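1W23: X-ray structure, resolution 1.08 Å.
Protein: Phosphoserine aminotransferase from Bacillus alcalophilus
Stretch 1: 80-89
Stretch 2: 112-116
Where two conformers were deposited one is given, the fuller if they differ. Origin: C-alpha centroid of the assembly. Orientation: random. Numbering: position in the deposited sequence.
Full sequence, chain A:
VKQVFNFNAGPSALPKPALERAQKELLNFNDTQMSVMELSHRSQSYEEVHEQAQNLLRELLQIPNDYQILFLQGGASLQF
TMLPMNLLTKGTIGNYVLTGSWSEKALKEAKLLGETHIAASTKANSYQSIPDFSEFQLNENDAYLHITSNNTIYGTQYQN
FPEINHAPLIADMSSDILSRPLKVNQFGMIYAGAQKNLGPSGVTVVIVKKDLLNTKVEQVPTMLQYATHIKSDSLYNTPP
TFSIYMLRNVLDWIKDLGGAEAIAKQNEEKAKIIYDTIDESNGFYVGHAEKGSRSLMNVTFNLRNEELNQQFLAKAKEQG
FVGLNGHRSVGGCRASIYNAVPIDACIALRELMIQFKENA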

# COMPACT_ATOMS: atom_id res chain seq x y z
N PHE A 80 1.23 -3.63 -14.13
CA PHE A 80 1.96 -4.04 -15.33
C PHE A 80 2.08 -5.54 -15.46
O PHE A 80 2.06 -6.06 -16.57
CB PHE A 80 3.36 -3.44 -15.37
CG PHE A 80 3.46 -1.91 -15.42
CD1 PHE A 80 4.65 -1.32 -15.09
CD2 PHE A 80 2.41 -1.12 -15.85
CE1 PHE A 80 4.83 0.06 -15.18
CE2 PHE A 80 2.57 0.25 -15.94
CZ PHE A 80 3.77 0.82 -15.65
N THR A 81 2.23 -6.25 -14.35
CA THR A 81 2.27 -7.73 -14.37
C THR A 81 0.90 -8.35 -14.12
O THR A 81 0.54 -9.37 -14.74
CB THR A 81 3.36 -8.27 -13.43
OG1 THR A 81 3.52 -9.69 -13.73
CG2 THR A 81 3.08 -8.13 -11.97
N MET A 82 0.04 -7.78 -13.24
CA MET A 82 -1.24 -8.39 -12.96
C MET A 82 -2.11 -8.46 -14.19
O MET A 82 -2.82 -9.44 -14.40
CB MET A 82 -1.85 -7.65 -11.76
CG MET A 82 -3.01 -8.35 -11.13
SD MET A 82 -3.54 -7.49 -9.65
CE MET A 82 -5.07 -8.27 -9.23
N LEU A 83 -2.06 -7.43 -15.03
CA LEU A 83 -2.90 -7.43 -16.26
C LEU A 83 -2.59 -8.60 -17.16
O LEU A 83 -3.47 -9.44 -17.43
CB LEU A 83 -2.78 -6.06 -16.95
CG LEU A 83 -3.18 -6.08 -18.49
CD1 LEU A 83 -4.65 -6.25 -18.61
CD2 LEU A 83 -2.65 -4.86 -19.22
N PRO A 84 -1.33 -8.80 -17.62
CA PRO A 84 -1.07 -9.99 -18.47
C PRO A 84 -1.24 -11.29 -17.71
O PRO A 84 -1.65 -12.29 -18.29
CB PRO A 84 0.35 -9.74 -18.97
CG PRO A 84 0.97 -8.77 -17.98
CD PRO A 84 -0.18 -7.89 -17.62
N MET A 85 -0.96 -11.32 -16.41
CA MET A 85 -1.20 -12.59 -15.67
C MET A 85 -2.65 -13.04 -15.76
O MET A 85 -2.94 -14.21 -15.77
CB MET A 85 -1.00 -12.46 -14.15
CG MET A 85 0.44 -12.53 -13.77
SD MET A 85 0.58 -12.40 -11.99
CE MET A 85 2.35 -12.50 -11.81
N ASN A 86 -3.58 -12.11 -15.83
CA ASN A 86 -4.98 -12.42 -15.91
C ASN A 86 -5.51 -12.55 -17.31
O ASN A 86 -6.40 -13.37 -17.51
CB ASN A 86 -5.82 -11.40 -15.11
CG ASN A 86 -5.73 -11.58 -13.61
OD1 ASN A 86 -6.66 -12.12 -12.99
ND2 ASN A 86 -4.61 -11.18 -13.00
N LEU A 87 -5.04 -11.78 -18.27
CA LEU A 87 -5.63 -11.75 -19.60
C LEU A 87 -4.73 -12.30 -20.71
O LEU A 87 -5.24 -12.63 -21.80
CB LEU A 87 -6.03 -10.30 -19.97
CG LEU A 87 -7.27 -9.70 -19.33
CD1 LEU A 87 -7.50 -8.32 -19.96
CD2 LEU A 87 -8.49 -10.63 -19.45
N LEU A 88 -3.44 -12.39 -20.52
CA LEU A 88 -2.55 -12.85 -21.61
C LEU A 88 -2.47 -14.35 -21.58
O LEU A 88 -1.58 -14.94 -20.96
CB LEU A 88 -1.20 -12.13 -21.48
CG LEU A 88 -0.20 -12.42 -22.60
CD1 LEU A 88 -0.80 -12.25 -23.96
CD2 LEU A 88 1.05 -11.56 -22.48
N THR A 89 -3.40 -15.01 -22.23
CA THR A 89 -3.52 -16.46 -22.21
C THR A 89 -2.77 -17.06 -23.39
O THR A 89 -2.40 -16.38 -24.37
CB THR A 89 -4.99 -16.89 -22.33
OG1 THR A 89 -5.51 -16.39 -23.55
CG2 THR A 89 -5.84 -16.33 -21.22
N LEU A 112 7.49 -11.09 -20.17
CA LEU A 112 7.83 -12.19 -19.30
C LEU A 112 6.76 -13.28 -19.25
O LEU A 112 7.04 -14.44 -18.88
CB LEU A 112 8.10 -11.70 -17.85
CG LEU A 112 9.29 -10.75 -17.67
CD1 LEU A 112 9.47 -10.14 -16.26
CD2 LEU A 112 10.57 -11.47 -18.14
N LEU A 113 5.56 -12.94 -19.61
CA LEU A 113 4.43 -13.85 -19.41
C LEU A 113 3.82 -14.40 -20.68
O LEU A 113 3.06 -15.37 -20.68
CB LEU A 113 3.37 -13.12 -18.61
CG LEU A 113 3.85 -12.74 -17.20
CD1 LEU A 113 2.82 -11.82 -16.57
CD2 LEU A 113 4.13 -13.96 -16.33
N GLY A 114 4.08 -13.81 -21.83
CA GLY A 114 3.50 -14.34 -23.07
C GLY A 114 3.93 -13.51 -24.26
O GLY A 114 4.86 -12.71 -24.17
N GLU A 115 3.27 -13.76 -25.38
CA GLU A 115 3.60 -13.07 -26.62
C GLU A 115 3.12 -11.63 -26.56
O GLU A 115 2.03 -11.37 -26.06
CB GLU A 115 2.94 -13.75 -27.83
CG GLU A 115 3.35 -13.21 -29.15
CD GLU A 115 2.96 -13.95 -30.40
OE1 GLU A 115 2.24 -14.98 -30.34
OE2 GLU A 115 3.42 -13.46 -31.49
N THR A 116 3.95 -10.73 -27.10
CA THR A 116 3.68 -9.32 -27.13
C THR A 116 3.87 -8.78 -28.56
O THR A 116 4.41 -9.42 -29.47
CB THR A 116 4.52 -8.52 -26.15
OG1 THR A 116 5.91 -8.69 -26.47
CG2 THR A 116 4.32 -8.96 -24.73
O HOH W 1 0.54 -16.25 -22.31
O HOH W 2 0.89 -15.45 -25.07

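Contact between the end of a helix (stretch 1) and a turn leading into a strand (stretch 2), made by packing and bridging water, with no direct hydrogen bond across. Leu-112 opens stretch 2 without touching the helix. Leu-113 points toward it and, in the m,t rotamer, lays CD1 among three residues of the helix, Thr-81 and, one turn on, the adjacent Pro-84 and Met-85: 3.6 Å from Thr-81 OG1, 3.8 Å from Pro-84 CG and 3.7 Å from Met-85 CG. The last two are apolar contacts; the first is a hydroxyl against a methyl, with no polar bond to gain. Pro-84 lacks an amide hydrogen, so the helix kinks here, yet its carbonyl O still accepts from Leu-88 N at 2.9 Å.

Gly-114 leaves helical geometry in an extended conformation. Its CA lies 3.8 Å from Leu-88 CD2, and an ideal CB would fall 2.9 Å from Leu-88 CG, a clash; the bare CA lets the leucine sit close. Glu-115 meets the same side chain through its backbone, its O 3.6 Å from Leu-88 CD1, while its carboxylate leads away. Thr-116 continues the strand beyond close contact.

Two waters join the backbones: water 1 lies 2.8 Å from Leu-88 O and 3.1 Å from Leu-113 O, whereas water 2 accepts from Glu-115 N at 2.9 Å and reaches Thr-89 O only weakly, at 3.5 Å.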